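Local coordinates for protein MDM10 isoform 1 (Saccharomyces cerevisiae, PDB 7BTX) that helps tether the endoplasmic reticulum to mitochondria as part of the ERMES complex and acts in late assembly of the TOM translocase of the outer membrane, at residues R38-K50 and F481-T493. Sequence-based numbering, arbitrary orientation.
Sequences RIPSAIHLQISNK and FPAKFGIQFQYST
Gln46 and Tyr491 anchor the pairing of 38-50 with 481-493: Tyr491 N gives its hydrogen to Gln46 O over 2.8 Å at 158°, the donor tilted modestly from the carbonyl plane. Tyr491 O in turn accepts from Ser48 N at 2.9 Å, so Tyr491 bonds forward and back to residues two apart, as in a parallel pair. Nearer the start of the strand the bonds from His44 N to Ile487 O and from Phe489 N to His44 O are weak, and CA-H...O contacts accompany them.

Side chains separate onto two faces. On one, Ile43 CD1 lies 3.7 Å from Ile487 CG1, while its CG2 meets the edge of the Phe489 ring, near the ring plane, at CE1 (3.9 Å). Further along, Ile47, with CG1 anti to its backbone N (chi1 169°), brings CD1 to the edge of the Tyr491 ring. The other face is polar: His44 and Gln488 run side by side, NE2 of Gln488 being 4.0 Å from CD2 of His44, with ring and amide planes 43° apart. A bend at chi2 of Gln488 brings OE1 within 3.7 Å of Pro40 CG, the two side chains crossing nearly at right angles. An alanine in place of Gln488 would probably leave the Pro40 ring and the His44 imidazole without this shared neighbour, opening a gap between them.

Outward, the backbones of Leu45 and Ile47 hydrogen-bond to Phe61 and Leu59 of strand 55-62, and that of Ile43 to Thr63 just beyond it; strand 439-447 flanks 481-493, with Gly486 bonded to Gly443. The first strand thus meets the C-terminal segment in parallel amid otherwise antiparallel neighbours, the seam closure characteristic of the 19-stranded mitochondrial outer-membrane beta-barrels related to VDAC and Tom40.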
loop_
_atom_site.group_PDB
_atom_site.type_symbol
_atom_site.label_atom_id
_atom_site.label_comp_id
_atom_site.label_asym_id
_atom_site.label_seq_id
_atom_site.Cartn_x
_atom_site.Cartn_y
_atom_site.Cartn_z
ATOM N N ARG D 38 -19.663 14.925 -11.208
ATOM C CA ARG D 38 -18.665 14.407 -10.286
ATOM C C ARG D 38 -17.399 15.247 -10.352
ATOM O O ARG D 38 -16.913 15.564 -11.441
ATOM C CB ARG D 38 -18.347 12.945 -10.600
ATOM C CG ARG D 38 -17.725 12.193 -9.442
ATOM C CD ARG D 38 -18.658 12.165 -8.251
ATOM N NE ARG D 38 -19.812 11.308 -8.495
ATOM C CZ ARG D 38 -19.852 10.011 -8.212
ATOM N NH1 ARG D 38 -18.799 9.418 -7.668
ATOM N NH2 ARG D 38 -20.944 9.308 -8.470
ATOM N N ILE D 39 -16.870 15.592 -9.183
ATOM C CA ILE D 39 -15.639 16.364 -9.050
ATOM C C ILE D 39 -14.490 15.395 -8.798
ATOM O O ILE D 39 -14.629 14.486 -7.969
ATOM C CB ILE D 39 -15.759 17.396 -7.917
ATOM C CG1 ILE D 39 -16.885 18.382 -8.209
ATOM C CG2 ILE D 39 -14.461 18.146 -7.710
ATOM C CD1 ILE D 39 -16.780 19.032 -9.539
ATOM N N PRO D 40 -13.363 15.525 -9.500
ATOM C CA PRO D 40 -12.198 14.696 -9.182
ATOM C C PRO D 40 -11.621 15.055 -7.825
ATOM O O PRO D 40 -11.702 16.197 -7.371
ATOM C CB PRO D 40 -11.215 15.026 -10.310
ATOM C CG PRO D 40 -12.041 15.625 -11.382
ATOM C CD PRO D 40 -13.133 16.351 -10.694
ATOM N N SER D 41 -11.036 14.057 -7.165
ATOM C CA SER D 41 -10.551 14.221 -5.801
ATOM C C SER D 41 -9.029 14.179 -5.713
ATOM O O SER D 41 -8.465 14.362 -4.632
ATOM C CB SER D 41 -11.161 13.161 -4.890
ATOM O OG SER D 41 -10.832 11.861 -5.341
ATOM N N ALA D 42 -8.355 13.960 -6.839
ATOM C CA ALA D 42 -6.900 13.888 -6.895
ATOM C C ALA D 42 -6.485 14.078 -8.344
ATOM O O ALA D 42 -7.328 14.123 -9.244
ATOM C CB ALA D 42 -6.368 12.560 -6.370
ATOM N N ILE D 43 -5.176 14.183 -8.564
ATOM C CA ILE D 43 -4.655 14.215 -9.926
ATOM C C ILE D 43 -4.710 12.810 -10.502
ATOM O O ILE D 43 -4.202 11.859 -9.899
ATOM C CB ILE D 43 -3.225 14.769 -9.954
ATOM C CG1 ILE D 43 -3.103 15.976 -9.028
ATOM C CG2 ILE D 43 -2.832 15.133 -11.369
ATOM C CD1 ILE D 43 -3.881 17.179 -9.486
ATOM N N HIS D 44 -5.329 12.673 -11.670
ATOM C CA HIS D 44 -5.668 11.366 -12.215
ATOM C C HIS D 44 -5.347 11.357 -13.697
ATOM O O HIS D 44 -5.840 12.205 -14.441
ATOM C CB HIS D 44 -7.145 11.053 -11.970
ATOM C CG HIS D 44 -7.547 9.668 -12.359
ATOM N ND1 HIS D 44 -7.651 8.642 -11.446
ATOM C CD2 HIS D 44 -7.887 9.140 -13.558
ATOM C CE1 HIS D 44 -8.023 7.538 -12.067
ATOM N NE2 HIS D 44 -8.174 7.814 -13.350
ATOM N N LEU D 45 -4.519 10.412 -14.128
ATOM C CA LEU D 45 -4.146 10.279 -15.526
ATOM C C LEU D 45 -4.772 9.016 -16.095
ATOM O O LEU D 45 -5.032 8.058 -15.368
ATOM C CB LEU D 45 -2.628 10.230 -15.710
ATOM C CG LEU D 45 -1.815 11.523 -15.605
ATOM C CD1 LEU D 45 -1.543 11.938 -14.167
ATOM C CD2 LEU D 45 -0.522 11.390 -16.363
ATOM N N GLN D 46 -5.017 9.023 -17.402
ATOM C CA GLN D 46 -5.651 7.888 -18.053
ATOM C C GLN D 46 -5.286 7.887 -19.528
ATOM O O GLN D 46 -5.317 8.930 -20.175
ATOM C CB GLN D 46 -7.172 7.921 -17.880
ATOM C CG GLN D 46 -7.903 6.868 -18.679
ATOM C CD GLN D 46 -9.308 6.647 -18.215
ATOM O OE1 GLN D 46 -9.765 7.268 -17.261
ATOM N NE2 GLN D 46 -10.012 5.752 -18.888
ATOM N N ILE D 47 -4.926 6.722 -20.048
ATOM C CA ILE D 47 -4.681 6.546 -21.471
ATOM C C ILE D 47 -5.438 5.310 -21.929
ATOM O O ILE D 47 -5.416 4.278 -21.253
ATOM C CB ILE D 47 -3.169 6.461 -21.780
ATOM C CG1 ILE D 47 -2.907 6.010 -23.219
ATOM C CG2 ILE D 47 -2.444 5.624 -20.744
ATOM C CD1 ILE D 47 -1.547 6.356 -23.724
ATOM N N SER D 48 -6.156 5.433 -23.041
ATOM C CA SER D 48 -6.955 4.355 -23.593
ATOM C C SER D 48 -6.536 4.101 -25.032
ATOM O O SER D 48 -5.988 4.975 -25.703
ATOM C CB SER D 48 -8.448 4.674 -23.523
ATOM O OG SER D 48 -9.215 3.639 -24.108
ATOM N N ASN D 49 -6.815 2.895 -25.508
ATOM C CA ASN D 49 -6.124 2.363 -26.673
ATOM C C ASN D 49 -7.070 1.464 -27.456
ATOM O O ASN D 49 -8.279 1.448 -27.222
ATOM C CB ASN D 49 -4.879 1.589 -26.228
ATOM C CG ASN D 49 -3.711 1.803 -27.128
ATOM O OD1 ASN D 49 -3.508 2.892 -27.652
ATOM N ND2 ASN D 49 -2.942 0.752 -27.342
ATOM N N LYS D 50 -6.504 0.702 -28.386
ATOM C CA LYS D 50 -7.243 -0.316 -29.124
ATOM C C LYS D 50 -6.251 -1.372 -29.573
ATOM O O LYS D 50 -5.311 -1.059 -30.308
ATOM C CB LYS D 50 -7.966 0.289 -30.315
ATOM C CG LYS D 50 -9.085 -0.571 -30.856
ATOM C CD LYS D 50 -10.022 0.247 -31.708
ATOM C CE LYS D 50 -10.853 -0.633 -32.613
ATOM N NZ LYS D 50 -11.664 -1.592 -31.830
ATOM N N PHE D 481 -14.303 27.030 2.254
ATOM C CA PHE D 481 -13.256 26.023 2.399
ATOM C C PHE D 481 -13.259 25.117 1.176
ATOM O O PHE D 481 -14.260 24.418 0.929
ATOM C CB PHE D 481 -13.424 25.204 3.678
ATOM C CG PHE D 481 -12.123 24.710 4.235
ATOM C CD1 PHE D 481 -11.472 25.413 5.233
ATOM C CD2 PHE D 481 -11.531 23.564 3.730
ATOM C CE1 PHE D 481 -10.266 24.972 5.731
ATOM C CE2 PHE D 481 -10.322 23.119 4.225
ATOM C CZ PHE D 481 -9.691 23.823 5.227
ATOM N N PRO D 482 -12.179 25.081 0.398
ATOM C CA PRO D 482 -12.163 24.262 -0.821
ATOM C C PRO D 482 -11.920 22.782 -0.582
ATOM O O PRO D 482 -10.781 22.317 -0.669
ATOM C CB PRO D 482 -11.023 24.881 -1.635
ATOM C CG PRO D 482 -10.143 25.510 -0.631
ATOM C CD PRO D 482 -11.027 25.991 0.467
ATOM N N ALA D 483 -12.975 22.030 -0.284
ATOM C CA ALA D 483 -12.864 20.583 -0.185
ATOM C C ALA D 483 -12.752 19.955 -1.570
ATOM O O ALA D 483 -13.394 20.400 -2.520
ATOM C CB ALA D 483 -14.068 20.007 0.552
ATOM N N LYS D 484 -11.938 18.900 -1.668
ATOM C CA LYS D 484 -11.702 18.045 -2.839
ATOM C C LYS D 484 -11.492 18.759 -4.178
ATOM O O LYS D 484 -12.318 18.664 -5.086
ATOM C CB LYS D 484 -12.785 16.948 -2.982
ATOM C CG LYS D 484 -14.277 17.280 -2.975
ATOM C CD LYS D 484 -15.103 16.013 -3.099
ATOM C CE LYS D 484 -14.667 15.171 -4.290
ATOM N NZ LYS D 484 -15.242 13.799 -4.251
ATOM N N PHE D 485 -10.387 19.482 -4.308
ATOM C CA PHE D 485 -9.884 19.852 -5.622
ATOM C C PHE D 485 -9.422 18.604 -6.378
ATOM O O PHE D 485 -9.080 17.581 -5.783
ATOM C CB PHE D 485 -8.732 20.853 -5.478
ATOM C CG PHE D 485 -8.222 21.399 -6.784
ATOM C CD1 PHE D 485 -8.974 22.305 -7.517
ATOM C CD2 PHE D 485 -6.995 20.993 -7.287
ATOM C CE1 PHE D 485 -8.513 22.804 -8.720
ATOM C CE2 PHE D 485 -6.526 21.487 -8.489
ATOM C CZ PHE D 485 -7.287 22.394 -9.206
ATOM N N GLY D 486 -9.421 18.689 -7.707
ATOM C CA GLY D 486 -8.918 17.597 -8.519
ATOM C C GLY D 486 -8.751 17.918 -9.989
ATOM O O GLY D 486 -9.539 18.673 -10.555
ATOM N N ILE D 487 -7.719 17.362 -10.614
ATOM C CA ILE D 487 -7.501 17.487 -12.048
ATOM C C ILE D 487 -7.543 16.079 -12.643
ATOM O O ILE D 487 -7.263 15.092 -11.969
ATOM C CB ILE D 487 -6.175 18.216 -12.371
ATOM C CG1 ILE D 487 -6.038 19.471 -11.514
ATOM C CG2 ILE D 487 -6.114 18.691 -13.809
ATOM C CD1 ILE D 487 -4.709 20.171 -11.644
ATOM N N GLN D 488 -7.932 15.988 -13.912
ATOM C CA GLN D 488 -8.081 14.698 -14.567
ATOM C C GLN D 488 -7.614 14.755 -16.012
ATOM O O GLN D 488 -8.356 15.192 -16.893
ATOM C CB GLN D 488 -9.534 14.242 -14.495
ATOM C CG GLN D 488 -9.795 12.880 -15.078
ATOM C CD GLN D 488 -10.808 12.106 -14.278
ATOM O OE1 GLN D 488 -11.240 12.544 -13.216
ATOM N NE2 GLN D 488 -11.193 10.942 -14.779
ATOM N N PHE D 489 -6.383 14.327 -16.266
ATOM C CA PHE D 489 -5.866 14.258 -17.620
ATOM C C PHE D 489 -6.249 12.926 -18.251
ATOM O O PHE D 489 -6.392 11.910 -17.571
ATOM C CB PHE D 489 -4.348 14.425 -17.638
ATOM C CG PHE D 489 -3.855 15.640 -16.903
ATOM C CD1 PHE D 489 -3.494 15.564 -15.567
ATOM C CD2 PHE D 489 -3.731 16.852 -17.555
ATOM C CE1 PHE D 489 -3.039 16.679 -14.895
ATOM C CE2 PHE D 489 -3.273 17.968 -16.888
ATOM C CZ PHE D 489 -2.928 17.880 -15.559
ATOM N N GLN D 490 -6.405 12.936 -19.571
ATOM C CA GLN D 490 -6.947 11.770 -20.250
ATOM C C GLN D 490 -6.572 11.824 -21.720
ATOM O O GLN D 490 -6.691 12.872 -22.350
ATOM C CB GLN D 490 -8.469 11.713 -20.087
ATOM C CG GLN D 490 -9.175 10.741 -20.985
ATOM C CD GLN D 490 -10.555 10.438 -20.489
ATOM O OE1 GLN D 490 -10.845 10.598 -19.306
ATOM N NE2 GLN D 490 -11.425 10.002 -21.388
ATOM N N TYR D 491 -6.111 10.697 -22.252
ATOM C CA TYR D 491 -5.805 10.547 -23.665
ATOM C C TYR D 491 -6.474 9.280 -24.178
ATOM O O TYR D 491 -6.614 8.300 -23.447
ATOM C CB TYR D 491 -4.292 10.491 -23.894
ATOM C CG TYR D 491 -3.886 10.321 -25.330
ATOM C CD1 TYR D 491 -4.081 11.336 -26.246
ATOM C CD2 TYR D 491 -3.301 9.148 -25.770
ATOM C CE1 TYR D 491 -3.713 11.185 -27.563
ATOM C CE2 TYR D 491 -2.932 8.987 -27.083
ATOM C CZ TYR D 491 -3.141 10.009 -27.973
ATOM O OH TYR D 491 -2.771 9.857 -29.285
ATOM N N SER D 492 -6.926 9.312 -25.428
ATOM C CA SER D 492 -7.612 8.164 -26.001
ATOM C C SER D 492 -7.478 8.194 -27.511
ATOM O O SER D 492 -7.394 9.260 -28.120
ATOM C CB SER D 492 -9.093 8.127 -25.619
ATOM O OG SER D 492 -9.257 7.801 -24.252
ATOM N N THR D 493 -7.469 7.011 -28.106
ATOM C CA THR D 493 -7.345 6.887 -29.547
ATOM C C THR D 493 -8.129 5.677 -30.040
ATOM O O THR D 493 -8.640 4.895 -29.243
ATOM C CB THR D 493 -5.874 6.771 -29.970
ATOM O OG1 THR D 493 -5.752 7.054 -31.367
ATOM C CG2 THR D 493 -5.340 5.381 -29.690
ATOM O OXT THR D 493 -8.292 5.459 -31.239
#